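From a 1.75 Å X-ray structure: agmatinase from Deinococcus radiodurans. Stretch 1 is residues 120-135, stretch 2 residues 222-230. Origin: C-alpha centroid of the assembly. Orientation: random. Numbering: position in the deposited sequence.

Stretch 1, residues 120-135: DHSVSYPLLRAFADVP
Stretch 2, residues 222-230: QNVYFSVDV

How do the two stretches lie against each other? Residues 223-229 form an extended strand, with phi near -90 to -120° and psi near 110 to 137°. After Asp 120, stretch 1 makes a 3-10 segment at residues 121-123, continues into a helical segment that includes Tyr 125 to Leu 127, and makes a type I beta turn from Phe 131 to Val 134, closed by Val 134 N to Phe 131 O at 3.1 Å. Helix and strand run nearly antiparallel, at 163°, with axes 11.2 Å apart at closest approach. In register, CA of His 121 lies 7.1 Å from CA of Asp 229, CA of Ser 124 7.5 Å from CA of Ser 227, CA of Leu 128 8.5 Å from CA of Tyr 225, and CA of Val 134 7.3 Å from CA of Asn 223. Strand alternation sends Asn 223, Tyr 225, Ser 227 and Asp 229 toward stretch 1, while Val 224 and Val 228 point away.

What fills the middle of the contact? Tyr 225, with 116 Å² covered, does so in a t rotamer (chi1 175°, chi2 99°). Leu 128 (m, t) starts sideways, but its end comes nearer, placing CD2 3.6 Å from the centroid of the Tyr 225 ring and only 7° off the normal, a CH-pi contact. Phe 131 (m, chi2 71°) receives the edge of Tyr 225 on its face; the centroids are 5.2 Å apart and the planes meet at 82°, with Phe 131 CE1 3.8 Å from Tyr 225 CE1. Beyond the ring, Tyr 225 OH comes within 3.7 Å of Leu 127 CB and is hydrogen-bonded elsewhere in the structure.

How does Asn 223 hold the end of stretch 1? Its m rotamer (chi1 -73°, chi2 -47°) directs ND2 to Pro 135 O, giving a 3.0 Å hydrogen bond with a nearly straight angle of 164°. This ties a strand side chain to the backbone just beyond the turn. Val 134, in rotamer t, packs CG1 3.5 Å from Asn 223 CB, adding an apolar contact beside the polar one.

What does His 121 do at the other end? Its ring, with chi1 off the wells at -145° and chi2 155°, reaches two alternate strand residues. NE2 donates to Ser 227 OG at 3.0 Å, with the hydroxyl oxygen near the ring plane. ND1 donates to Asp 229 OD2 at 3.3 Å, but the 134° angle makes that bond weak. Ser 227 and Asp 229 both adopt t.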

# COMPACT_ATOMS: atom_id res chain seq x y z
N ASP A 120 7.75 7.54 -20.12
CA ASP A 120 7.05 6.52 -20.89
C ASP A 120 7.85 6.30 -22.16
O ASP A 120 8.76 7.07 -22.46
CB ASP A 120 5.59 6.90 -21.19
CG ASP A 120 5.45 8.10 -22.11
OD1 ASP A 120 6.07 8.11 -23.20
OD2 ASP A 120 4.70 9.03 -21.75
N HIS A 121 7.53 5.26 -22.92
CA HIS A 121 8.32 4.97 -24.11
C HIS A 121 8.35 6.03 -25.20
O HIS A 121 9.26 6.04 -26.04
CB HIS A 121 7.90 3.63 -24.71
CG HIS A 121 9.04 2.87 -25.31
ND1 HIS A 121 9.04 1.50 -25.46
CD2 HIS A 121 10.24 3.30 -25.77
CE1 HIS A 121 10.20 1.11 -25.97
NE2 HIS A 121 10.95 2.19 -26.16
N SER A 122 7.39 6.95 -25.19
CA SER A 122 7.38 7.97 -26.22
C SER A 122 8.65 8.82 -26.20
O SER A 122 9.00 9.44 -27.20
CB SER A 122 6.16 8.89 -26.06
OG SER A 122 6.41 9.93 -25.14
N VAL A 123 9.36 8.83 -25.06
CA VAL A 123 10.58 9.63 -24.98
C VAL A 123 11.70 9.12 -25.89
O VAL A 123 12.63 9.87 -26.21
CB VAL A 123 11.11 9.72 -23.52
CG1 VAL A 123 10.02 10.29 -22.61
CG2 VAL A 123 11.57 8.35 -23.04
N SER A 124 11.62 7.86 -26.31
CA SER A 124 12.65 7.29 -27.18
C SER A 124 12.73 8.03 -28.51
O SER A 124 13.80 8.10 -29.12
CB SER A 124 12.38 5.81 -27.46
OG SER A 124 12.44 5.04 -26.27
N TYR A 125 11.62 8.60 -28.96
CA TYR A 125 11.62 9.33 -30.22
C TYR A 125 12.52 10.57 -30.15
O TYR A 125 13.49 10.67 -30.90
CB TYR A 125 10.18 9.70 -30.63
CG TYR A 125 10.10 10.78 -31.69
CD1 TYR A 125 10.93 10.76 -32.81
CD2 TYR A 125 9.19 11.84 -31.56
CE1 TYR A 125 10.86 11.76 -33.78
CE2 TYR A 125 9.11 12.85 -32.53
CZ TYR A 125 9.95 12.80 -33.64
OH TYR A 125 9.89 13.80 -34.59
N PRO A 126 12.22 11.52 -29.25
CA PRO A 126 13.08 12.71 -29.19
C PRO A 126 14.52 12.40 -28.79
O PRO A 126 15.45 13.11 -29.18
CB PRO A 126 12.36 13.62 -28.20
CG PRO A 126 11.57 12.68 -27.34
CD PRO A 126 11.06 11.67 -28.35
N LEU A 127 14.71 11.34 -28.00
CA LEU A 127 16.05 10.93 -27.59
C LEU A 127 16.82 10.52 -28.85
O LEU A 127 17.95 10.96 -29.08
CB LEU A 127 15.96 9.73 -26.64
CG LEU A 127 16.29 9.84 -25.15
CD1 LEU A 127 16.22 11.26 -24.66
CD2 LEU A 127 15.34 8.93 -24.38
N LEU A 128 16.21 9.66 -29.66
CA LEU A 128 16.85 9.18 -30.88
C LEU A 128 17.19 10.29 -31.87
O LEU A 128 18.17 10.18 -32.60
CB LEU A 128 15.99 8.11 -31.54
CG LEU A 128 16.12 6.73 -30.88
CD1 LEU A 128 15.05 5.77 -31.39
CD2 LEU A 128 17.52 6.18 -31.17
N ARG A 129 16.40 11.36 -31.89
CA ARG A 129 16.68 12.45 -32.82
C ARG A 129 18.07 13.02 -32.59
O ARG A 129 18.65 13.66 -33.48
CB ARG A 129 15.64 13.57 -32.71
CG ARG A 129 14.25 13.18 -33.17
CD ARG A 129 13.36 14.42 -33.42
NE ARG A 129 13.21 15.26 -32.23
CZ ARG A 129 12.34 16.27 -32.14
NH1 ARG A 129 11.56 16.56 -33.18
NH2 ARG A 129 12.26 16.98 -31.03
N ALA A 130 18.62 12.80 -31.40
CA ALA A 130 19.94 13.31 -31.07
C ALA A 130 21.07 12.47 -31.67
O ALA A 130 22.24 12.80 -31.51
CB ALA A 130 20.11 13.41 -29.56
N PHE A 131 20.71 11.38 -32.34
CA PHE A 131 21.69 10.49 -32.95
C PHE A 131 21.61 10.52 -34.48
O PHE A 131 21.90 9.54 -35.15
CB PHE A 131 21.48 9.05 -32.46
CG PHE A 131 21.69 8.89 -30.97
CD1 PHE A 131 20.77 9.42 -30.06
CD2 PHE A 131 22.80 8.21 -30.49
CE1 PHE A 131 20.97 9.27 -28.68
CE2 PHE A 131 23.02 8.06 -29.12
CZ PHE A 131 22.10 8.59 -28.21
N ALA A 132 21.20 11.66 -35.02
CA ALA A 132 21.07 11.80 -36.47
C ALA A 132 22.39 11.59 -37.21
O ALA A 132 22.39 11.16 -38.36
CB ALA A 132 20.49 13.17 -36.80
N ASP A 133 23.50 11.88 -36.55
CA ASP A 133 24.81 11.74 -37.19
C ASP A 133 25.46 10.37 -37.07
O ASP A 133 26.62 10.20 -37.45
CB ASP A 133 25.77 12.82 -36.66
CG ASP A 133 26.08 12.65 -35.18
OD1 ASP A 133 26.71 13.56 -34.60
OD2 ASP A 133 25.71 11.61 -34.60
N VAL A 134 24.72 9.40 -36.53
CA VAL A 134 25.26 8.05 -36.39
C VAL A 134 24.94 7.22 -37.63
O VAL A 134 23.78 6.92 -37.91
CB VAL A 134 24.68 7.34 -35.14
CG1 VAL A 134 25.23 5.92 -35.04
CG2 VAL A 134 25.03 8.13 -33.89
N PRO A 135 25.97 6.84 -38.39
CA PRO A 135 25.77 6.04 -39.61
C PRO A 135 25.16 4.67 -39.37
O PRO A 135 25.57 3.94 -38.47
CB PRO A 135 27.17 5.97 -40.21
CG PRO A 135 28.05 5.99 -39.01
CD PRO A 135 27.41 7.06 -38.15
N GLN A 222 27.86 -3.18 -35.63
CA GLN A 222 27.01 -2.02 -35.90
C GLN A 222 27.05 -0.97 -34.79
O GLN A 222 27.58 -1.21 -33.71
CB GLN A 222 25.56 -2.49 -36.07
CG GLN A 222 25.39 -3.62 -37.05
CD GLN A 222 25.46 -3.16 -38.49
OE1 GLN A 222 26.08 -2.14 -38.80
NE2 GLN A 222 24.83 -3.91 -39.38
N ASN A 223 26.49 0.20 -35.08
CA ASN A 223 26.38 1.25 -34.08
C ASN A 223 25.01 0.95 -33.49
O ASN A 223 24.00 1.03 -34.20
CB ASN A 223 26.37 2.64 -34.72
CG ASN A 223 27.72 3.04 -35.24
OD1 ASN A 223 28.73 2.88 -34.55
ND2 ASN A 223 27.76 3.56 -36.47
N VAL A 224 24.98 0.58 -32.22
CA VAL A 224 23.73 0.20 -31.57
C VAL A 224 23.26 1.08 -30.42
O VAL A 224 24.05 1.49 -29.56
CB VAL A 224 23.83 -1.26 -31.07
CG1 VAL A 224 22.60 -1.63 -30.22
CG2 VAL A 224 23.95 -2.20 -32.26
N TYR A 225 21.97 1.36 -30.43
CA TYR A 225 21.31 2.12 -29.37
C TYR A 225 20.43 1.08 -28.70
O TYR A 225 19.69 0.36 -29.39
CB TYR A 225 20.44 3.22 -29.98
CG TYR A 225 19.61 4.01 -28.98
CD1 TYR A 225 20.04 5.25 -28.52
CD2 TYR A 225 18.38 3.52 -28.54
CE1 TYR A 225 19.25 6.01 -27.64
CE2 TYR A 225 17.59 4.26 -27.66
CZ TYR A 225 18.03 5.50 -27.22
OH TYR A 225 17.23 6.24 -26.38
N PHE A 226 20.52 0.97 -27.38
CA PHE A 226 19.71 0.01 -26.62
C PHE A 226 18.49 0.71 -26.06
O PHE A 226 18.62 1.75 -25.41
CB PHE A 226 20.50 -0.53 -25.42
CG PHE A 226 21.56 -1.53 -25.76
CD1 PHE A 226 22.82 -1.44 -25.17
CD2 PHE A 226 21.30 -2.60 -26.60
CE1 PHE A 226 23.80 -2.40 -25.42
CE2 PHE A 226 22.27 -3.57 -26.86
CZ PHE A 226 23.53 -3.47 -26.27
N SER A 227 17.30 0.17 -26.31
CA SER A 227 16.09 0.73 -25.73
C SER A 227 15.49 -0.38 -24.89
O SER A 227 15.08 -1.41 -25.42
CB SER A 227 15.08 1.17 -26.79
OG SER A 227 13.91 1.66 -26.15
N VAL A 228 15.46 -0.19 -23.58
CA VAL A 228 14.92 -1.20 -22.69
C VAL A 228 13.61 -0.76 -22.07
O VAL A 228 13.58 0.15 -21.23
CB VAL A 228 15.90 -1.54 -21.55
CG1 VAL A 228 15.28 -2.61 -20.64
CG2 VAL A 228 17.22 -2.04 -22.13
N ASP A 229 12.51 -1.37 -22.50
CA ASP A 229 11.20 -1.10 -21.94
C ASP A 229 11.09 -2.17 -20.85
O ASP A 229 11.17 -3.37 -21.15
CB ASP A 229 10.11 -1.30 -22.99
CG ASP A 229 8.71 -1.03 -22.46
OD1 ASP A 229 8.48 -1.21 -21.25
OD2 ASP A 229 7.84 -0.65 -23.26
N VAL A 230 10.92 -1.77 -19.60
CA VAL A 230 10.85 -2.76 -18.53
C VAL A 230 9.72 -3.78 -18.68
O VAL A 230 9.80 -4.86 -18.10
CB VAL A 230 10.77 -2.09 -17.12
CG1 VAL A 230 11.88 -1.06 -16.97
CG2 VAL A 230 9.41 -1.44 -16.90